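Local coordinates for protein ornithine carbamoyltransferase (Gloeobacter violaceus, PDB 3GD5) that probably catalyses the reversible transfer of the carbamoyl group from carbamoyl phosphate to ornithine, yielding citrulline and phosphate in arginine biosynthesis, at residues L17-D20 and D21-E24; Q214-D218 and P219-A223; E279-D283 and E284-G288. All blocks are in the same frame, centred on the assembly; numbering follows the deposited sequence.

Interaction 1 of 3, residues L17-D20 and D21-E24; sequences LSLD and DLDE
Asp21 folds its carboxylate back over the turn that precedes it, and OD2 gathers two backbone donors, Leu17 N at 2.8 Å and Ser18 N at 3.2 Å. Both reach OD2 from the same face of the carboxylate, but differently: Leu17 N comes on the anti side, 28° out of the plane, whereas Ser18 N stands well above it. Asp21 CG lies beside its own backbone N (chi1 -73°), which turns the group toward these amides. Two backbone bonds close the turn itself, Asp21 N giving to Ser18 O at 2.9 Å and Leu22 N to Leu19 O at 3.2 Å. The apolar part is slight: Leu19 CD1 meets Leu22 CD1 at 4.2 Å, and Leu19 also rests on Pro138, Val141 and Val142 of helix 138-152. Outside the turn, Ser18 OG is hydrogen-bonded to Glu136, while Asp20 makes salt bridges to Lys179 and Arg201, linking the turn to helices 168-180 and 196-209. With two backbone N-H groups on one oxygen, the Asp21 charge is probably stabilised, and its carboxylate ties the start of the turn, at the Leu17 and Ser18 amides, to its end, just ahead of helix 24-39.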
loop_
_atom_site.group_PDB
_atom_site.type_symbol
_atom_site.label_atom_id
_atom_site.label_comp_id
_atom_site.label_asym_id
_atom_site.label_seq_id
_atom_site.Cartn_x
_atom_site.Cartn_y
_atom_site.Cartn_z
ATOM N N LEU A 17 -31.508 -15.924 0.720
ATOM C CA LEU A 17 -30.231 -15.989 1.426
ATOM C C LEU A 17 -29.586 -17.351 1.270
ATOM O O LEU A 17 -28.363 -17.474 1.216
ATOM C CB LEU A 17 -30.454 -15.736 2.916
ATOM C CG LEU A 17 -30.554 -14.291 3.393
ATOM C CD1 LEU A 17 -31.286 -13.455 2.368
ATOM C CD2 LEU A 17 -31.231 -14.252 4.750
ATOM N N SER A 18 -30.440 -18.367 1.216
ATOM C CA SER A 18 -30.037 -19.756 1.092
ATOM C C SER A 18 -30.966 -20.402 0.086
ATOM O O SER A 18 -32.120 -19.992 -0.045
ATOM C CB SER A 18 -30.183 -20.448 2.450
ATOM O OG SER A 18 -30.273 -21.853 2.311
ATOM N N LEU A 19 -30.473 -21.397 -0.642
ATOM C CA LEU A 19 -31.328 -22.058 -1.613
ATOM C C LEU A 19 -32.488 -22.704 -0.848
ATOM O O LEU A 19 -33.559 -22.941 -1.403
ATOM C CB LEU A 19 -30.553 -23.123 -2.388
ATOM C CG LEU A 19 -31.194 -23.519 -3.726
ATOM C CD1 LEU A 19 -31.274 -22.306 -4.655
ATOM C CD2 LEU A 19 -30.370 -24.597 -4.384
ATOM N N ASP A 20 -32.271 -22.965 0.436
ATOM C CA ASP A 20 -33.294 -23.582 1.267
ATOM C C ASP A 20 -34.396 -22.600 1.668
ATOM O O ASP A 20 -35.229 -22.909 2.520
ATOM C CB ASP A 20 -32.661 -24.193 2.517
ATOM C CG ASP A 20 -33.516 -25.298 3.118
ATOM O OD1 ASP A 20 -34.246 -25.969 2.358
ATOM O OD2 ASP A 20 -33.445 -25.510 4.347
ATOM N N ASP A 21 -34.393 -21.418 1.059
ATOM C CA ASP A 21 -35.419 -20.419 1.341
ATOM C C ASP A 21 -36.549 -20.670 0.366
ATOM O O ASP A 21 -37.605 -20.051 0.436
ATOM C CB ASP A 21 -34.884 -18.995 1.139
ATOM C CG ASP A 21 -33.939 -18.568 2.239
ATOM O OD1 ASP A 21 -33.800 -19.319 3.226
ATOM O OD2 ASP A 21 -33.342 -17.478 2.122
ATOM N N LEU A 22 -36.299 -21.583 -0.561
ATOM C CA LEU A 22 -37.278 -21.950 -1.570
ATOM C C LEU A 22 -37.601 -23.409 -1.361
ATOM O O LEU A 22 -36.692 -24.234 -1.312
ATOM C CB LEU A 22 -36.690 -21.798 -2.974
ATOM C CG LEU A 22 -36.154 -20.452 -3.466
ATOM C CD1 LEU A 22 -35.195 -20.697 -4.619
ATOM C CD2 LEU A 22 -37.299 -19.548 -3.889
ATOM N N ASP A 23 -38.878 -23.741 -1.215
ATOM C CA ASP A 23 -39.238 -25.145 -1.077
ATOM C C ASP A 23 -39.242 -25.680 -2.510
ATOM O O ASP A 23 -38.969 -24.930 -3.452
ATOM C CB ASP A 23 -40.617 -25.318 -0.411
ATOM C CG ASP A 23 -41.730 -24.555 -1.119
ATOM O OD1 ASP A 23 -41.810 -24.593 -2.366
ATOM O OD2 ASP A 23 -42.545 -23.926 -0.411
ATOM N N GLU A 24 -39.539 -26.963 -2.688
ATOM C CA GLU A 24 -39.552 -27.543 -4.027
ATOM C C GLU A 24 -40.445 -26.764 -4.987
ATOM O O GLU A 24 -40.078 -26.536 -6.137
ATOM C CB GLU A 24 -40.020 -29.000 -3.987
ATOM C CG GLU A 24 -39.217 -29.905 -3.068
ATOM C CD GLU A 24 -39.615 -29.767 -1.610
ATOM O OE1 GLU A 24 -39.033 -30.481 -0.769
ATOM O OE2 GLU A 24 -40.508 -28.949 -1.303
#

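Interaction 2 of 3, residues Q214-D218 and P219-A223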
loop_
_atom_site.group_PDB
_atom_site.type_symbol
_atom_site.label_atom_id
_atom_site.label_comp_id
_atom_site.label_asym_id
_atom_site.label_seq_id
_atom_site.Cartn_x
_atom_site.Cartn_y
_atom_site.Cartn_z
ATOM N N GLN A 214 -25.243 -38.490 -1.779
ATOM C CA GLN A 214 -24.054 -39.201 -1.338
ATOM C C GLN A 214 -22.815 -38.330 -1.181
ATOM O O GLN A 214 -22.446 -37.583 -2.091
ATOM C CB GLN A 214 -23.725 -40.317 -2.322
ATOM C CG GLN A 214 -24.761 -41.408 -2.415
ATOM C CD GLN A 214 -24.488 -42.325 -3.582
ATOM O OE1 GLN A 214 -24.734 -41.966 -4.739
ATOM N NE2 GLN A 214 -23.958 -43.514 -3.291
ATOM N N ILE A 215 -22.175 -38.438 -0.022
ATOM C CA ILE A 215 -20.949 -37.706 0.248
ATOM C C ILE A 215 -19.860 -38.767 0.219
ATOM O O ILE A 215 -19.692 -39.539 1.159
ATOM C CB ILE A 215 -20.992 -36.990 1.623
ATOM C CG1 ILE A 215 -19.591 -36.502 2.008
ATOM C CG2 ILE A 215 -21.530 -37.929 2.686
ATOM C CD1 ILE A 215 -18.876 -35.700 0.928
ATOM N N LEU A 216 -19.131 -38.804 -0.888
ATOM C CA LEU A 216 -18.089 -39.794 -1.090
ATOM C C LEU A 216 -16.679 -39.227 -1.101
ATOM O O LEU A 216 -16.467 -38.015 -1.091
ATOM C CB LEU A 216 -18.332 -40.522 -2.415
ATOM C CG LEU A 216 -19.774 -40.919 -2.739
ATOM C CD1 LEU A 216 -19.813 -41.613 -4.089
ATOM C CD2 LEU A 216 -20.325 -41.831 -1.653
ATOM N N ARG A 217 -15.714 -40.133 -1.140
ATOM C CA ARG A 217 -14.317 -39.763 -1.169
ATOM C C ARG A 217 -13.783 -39.983 -2.583
ATOM O O ARG A 217 -12.989 -39.185 -3.081
ATOM C CB ARG A 217 -13.543 -40.615 -0.165
ATOM C CG ARG A 217 -12.118 -40.170 0.087
ATOM C CD ARG A 217 -12.048 -38.803 0.763
ATOM N NE ARG A 217 -12.705 -38.773 2.069
ATOM C CZ ARG A 217 -13.959 -38.379 2.271
ATOM N NH1 ARG A 217 -14.473 -38.388 3.495
ATOM N NH2 ARG A 217 -14.699 -37.965 1.252
ATOM N N ASP A 218 -14.239 -41.052 -3.235
ATOM C CA ASP A 218 -13.793 -41.377 -4.593
ATOM C C ASP A 218 -14.606 -40.701 -5.684
ATOM O O ASP A 218 -15.822 -40.878 -5.769
ATOM C CB ASP A 218 -13.815 -42.892 -4.828
ATOM C CG ASP A 218 -13.566 -43.263 -6.291
ATOM O OD1 ASP A 218 -12.586 -42.768 -6.888
ATOM O OD2 ASP A 218 -14.353 -44.057 -6.846
ATOM N N PRO A 219 -13.933 -39.923 -6.546
ATOM C CA PRO A 219 -14.554 -39.196 -7.657
ATOM C C PRO A 219 -14.976 -40.092 -8.825
ATOM O O PRO A 219 -15.892 -39.752 -9.580
ATOM C CB PRO A 219 -13.473 -38.192 -8.047
ATOM C CG PRO A 219 -12.222 -38.963 -7.812
ATOM C CD PRO A 219 -12.491 -39.622 -6.469
ATOM N N PHE A 220 -14.300 -41.228 -8.983
ATOM C CA PHE A 220 -14.648 -42.151 -10.056
ATOM C C PHE A 220 -15.902 -42.923 -9.686
ATOM O O PHE A 220 -16.592 -43.457 -10.550
ATOM C CB PHE A 220 -13.497 -43.113 -10.341
ATOM C CG PHE A 220 -12.389 -42.493 -11.134
ATOM C CD1 PHE A 220 -11.289 -41.928 -10.500
ATOM C CD2 PHE A 220 -12.473 -42.428 -12.523
ATOM C CE1 PHE A 220 -10.285 -41.304 -11.234
ATOM C CE2 PHE A 220 -11.477 -41.806 -13.269
ATOM C CZ PHE A 220 -10.378 -41.242 -12.622
ATOM N N GLU A 221 -16.193 -42.968 -8.391
ATOM C CA GLU A 221 -17.372 -43.652 -7.887
ATOM C C GLU A 221 -18.571 -42.744 -8.132
ATOM O O GLU A 221 -19.578 -43.155 -8.710
ATOM C CB GLU A 221 -17.223 -43.908 -6.386
ATOM C CG GLU A 221 -18.305 -44.789 -5.796
ATOM C CD GLU A 221 -18.265 -46.204 -6.358
ATOM O OE1 GLU A 221 -17.236 -46.900 -6.164
ATOM O OE2 GLU A 221 -19.260 -46.614 -6.997
ATOM N N ALA A 222 -18.435 -41.496 -7.697
ATOM C CA ALA A 222 -19.487 -40.499 -7.840
ATOM C C ALA A 222 -19.875 -40.248 -9.296
ATOM O O ALA A 222 -21.056 -40.080 -9.615
ATOM C CB ALA A 222 -19.042 -39.190 -7.187
ATOM N N ALA A 223 -18.875 -40.232 -10.172
ATOM C CA ALA A 223 -19.090 -39.972 -11.588
ATOM C C ALA A 223 -19.777 -41.099 -12.356
ATOM O O ALA A 223 -20.394 -40.856 -13.399
ATOM C CB ALA A 223 -17.756 -39.630 -12.258
#
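Asp218 and Glu221 cross at about a right angle at the start of helix 219-223, with their carboxylate planes 73° apart. Asp218 is the N-cap: with CG anti to its backbone N (chi1 171°), the carboxylate swings over the first turn, where OD1 accepts from Phe220 N at 3.1 Å. The donor stands above the carboxylate plane, 63° out of it. The same OD1 lies at the edge of the Phe220 ring, in its plane, 3.9 Å from CD1. Glu221 bends at chi2, leaving its OE1 4.1 Å from Asp218 OD2, a like-charged approach probably eased by the salt bridge from Glu221 OE2 to Arg224. On the strand side, Leu216 lies across Glu221 at roughly a right angle: its CD1 touches Glu221 CG at 3.9 Å and Ala222 CB at 4.0 Å. Ala222 in turn packs on Ala185 and Ala187 of strand 183-187, while Phe220 packs against Ala258 and Leu259 of helix 257-261. A weak bond from Ala222 N to Asp218 O, 3.3 Å, starts the helical pattern. A helix capped by an aspartate, two residues after the outermost strand of the parallel sheet within this chain, fits the strand-to-helix connections of a Rossmann-like domain.

Interaction 3 of 3, residues E279-D283 and E284-G288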
loop_
_atom_site.group_PDB
_atom_site.type_symbol
_atom_site.label_atom_id
_atom_site.label_comp_id
_atom_site.label_asym_id
_atom_site.label_seq_id
_atom_site.Cartn_x
_atom_site.Cartn_y
_atom_site.Cartn_z
ATOM N N GLU A 279 -5.825 -28.164 -13.161
ATOM C CA GLU A 279 -6.069 -28.480 -11.747
ATOM C C GLU A 279 -7.378 -29.229 -11.622
ATOM O O GLU A 279 -7.400 -30.458 -11.702
ATOM C CB GLU A 279 -6.128 -27.219 -10.863
ATOM C CG GLU A 279 -4.854 -26.377 -10.874
ATOM C CD GLU A 279 -4.663 -25.545 -9.606
ATOM O OE1 GLU A 279 -5.624 -24.889 -9.148
ATOM O OE2 GLU A 279 -3.536 -25.542 -9.066
ATOM N N GLU A 280 -8.474 -28.492 -11.447
ATOM C CA GLU A 280 -9.781 -29.116 -11.299
ATOM C C GLU A 280 -10.373 -29.560 -12.634
ATOM O O GLU A 280 -11.323 -30.339 -12.657
ATOM C CB GLU A 280 -10.753 -28.175 -10.581
ATOM C CG GLU A 280 -11.285 -27.031 -11.438
ATOM C CD GLU A 280 -10.327 -25.849 -11.539
ATOM O OE1 GLU A 280 -9.260 -25.862 -10.888
ATOM O OE2 GLU A 280 -10.654 -24.898 -12.270
ATOM N N ILE A 281 -9.827 -29.056 -13.740
ATOM C CA ILE A 281 -10.282 -29.446 -15.076
ATOM C C ILE A 281 -9.177 -29.295 -16.106
ATOM O O ILE A 281 -8.239 -28.531 -15.917
ATOM C CB ILE A 281 -11.481 -28.617 -15.582
ATOM C CG1 ILE A 281 -11.491 -27.251 -14.912
ATOM C CG2 ILE A 281 -12.763 -29.384 -15.398
ATOM C CD1 ILE A 281 -10.346 -26.369 -15.344
ATOM N N THR A 282 -9.298 -30.029 -17.204
ATOM C CA THR A 282 -8.302 -29.953 -18.260
ATOM C C THR A 282 -8.828 -29.042 -19.358
ATOM O O THR A 282 -10.040 -28.886 -19.529
ATOM C CB THR A 282 -7.994 -31.354 -18.863
ATOM O OG1 THR A 282 -9.168 -31.882 -19.487
ATOM C CG2 THR A 282 -7.549 -32.314 -17.777
ATOM N N ASP A 283 -7.913 -28.421 -20.088
ATOM C CA ASP A 283 -8.304 -27.542 -21.170
ATOM C C ASP A 283 -9.155 -28.340 -22.151
ATOM O O ASP A 283 -10.172 -27.857 -22.652
ATOM C CB ASP A 283 -7.064 -27.007 -21.881
ATOM C CG ASP A 283 -7.410 -26.032 -22.997
ATOM O OD1 ASP A 283 -7.990 -24.963 -22.700
ATOM O OD2 ASP A 283 -7.109 -26.339 -24.172
ATOM N N GLU A 284 -8.729 -29.573 -22.408
ATOM C CA GLU A 284 -9.417 -30.468 -23.329
ATOM C C GLU A 284 -10.904 -30.599 -23.020
ATOM O O GLU A 284 -11.750 -30.436 -23.903
ATOM C CB GLU A 284 -8.765 -31.848 -23.281
ATOM C CG GLU A 284 -9.376 -32.874 -24.217
ATOM C CD GLU A 284 -8.690 -34.223 -24.108
ATOM O OE1 GLU A 284 -8.883 -34.911 -23.083
ATOM O OE2 GLU A 284 -7.947 -34.591 -25.045
ATOM N N VAL A 285 -11.222 -30.895 -21.765
ATOM C CA VAL A 285 -12.614 -31.051 -21.365
ATOM C C VAL A 285 -13.332 -29.707 -21.387
ATOM O O VAL A 285 -14.441 -29.589 -21.916
ATOM C CB VAL A 285 -12.726 -31.666 -19.957
ATOM C CG1 VAL A 285 -14.184 -31.768 -19.543
ATOM C CG2 VAL A 285 -12.083 -33.042 -19.948
ATOM N N MET A 286 -12.696 -28.689 -20.823
ATOM C CA MET A 286 -13.304 -27.364 -20.791
ATOM C C MET A 286 -13.665 -26.888 -22.193
ATOM O O MET A 286 -14.740 -26.332 -22.412
ATOM C CB MET A 286 -12.343 -26.363 -20.163
ATOM C CG MET A 286 -12.947 -25.555 -19.038
ATOM S SD MET A 286 -11.819 -24.308 -18.493
ATOM C CE MET A 286 -12.742 -22.833 -18.999
ATOM N N GLU A 287 -12.753 -27.103 -23.135
ATOM C CA GLU A 287 -12.952 -26.688 -24.521
ATOM C C GLU A 287 -13.631 -27.775 -25.354
ATOM O O GLU A 287 -13.977 -27.548 -26.512
ATOM C CB GLU A 287 -11.600 -26.346 -25.158
ATOM C CG GLU A 287 -10.799 -25.247 -24.460
ATOM C CD GLU A 287 -11.510 -23.905 -24.469
ATOM O OE1 GLU A 287 -12.450 -23.732 -25.272
ATOM O OE2 GLU A 287 -11.120 -23.017 -23.681
ATOM N N GLY A 288 -13.816 -28.950 -24.760
ATOM C CA GLY A 288 -14.427 -30.065 -25.466
ATOM C C GLY A 288 -15.903 -29.954 -25.809
ATOM O O GLY A 288 -16.552 -28.958 -25.495
HETATM O O HOH W 1 -8.872 -34.467 -20.221
#
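Thr282 caps the helix that starts at Asp283: its OG1 accepts from Val285 N at 3.2 Å, with a nearly straight N-H...O angle of 163°. The hydroxyl sits between the backbone N and the carbonyl carbon (chi1 63°), which turns it toward the first helical turn and also brings it 3.2 Å from Val285 CG2. Water 1 lies 2.7 Å from Thr282 OG1 and donates to Glu284 OE1. Thr282 O takes Met286 N at 3.0 Å and Asp283 O takes Glu287 N at 2.7 Å, while Ile281 CD1 meets Met286 SD at 4.0 Å. Beside them, Asp283 OD1 lies against Glu287 CG at 3.3 Å, with the two carboxylates turned 50° from each other. The like charges are probably offset further out, Asp283 by a salt bridge to Arg277 and Glu287 by one to Arg98 of the second subunit. An alanine here in place of Asp283 would probably leave Arg277 without this salt-bridge partner and strip Glu287 CG of the carboxylate lying against it. Met286 also passes close to Leu273, a carbamoyl phosphate-binding residue by similarity. This is a threonine N-cap on a short helix at a subunit interface, beside the likely active site.

Overall arrangement
The three contacts follow one another along the chain, each closing before the next opens. Interaction 1 lies in the carbamoyl-P binding range, ahead of helix 24-39; interactions 2 and 3 belong to the Asp/Orn binding range. The centres of interactions 1 and 3 are about 31 Å apart, on opposite sides of the chain's centre, and those of 1 and 2 about 25 Å. Interactions 2 and 3 are closer, about 19 Å between centres. Interaction 2 runs from one outermost strand of a five-stranded parallel sheet, 213-216, into helix 219-223, and interaction 3 comes after the other, 268-271. Interaction 1 thus probably helps join the two binding ranges, interaction 2 carries the chain from sheet to helix, and interaction 3 meets a second subunit of the homohexamer.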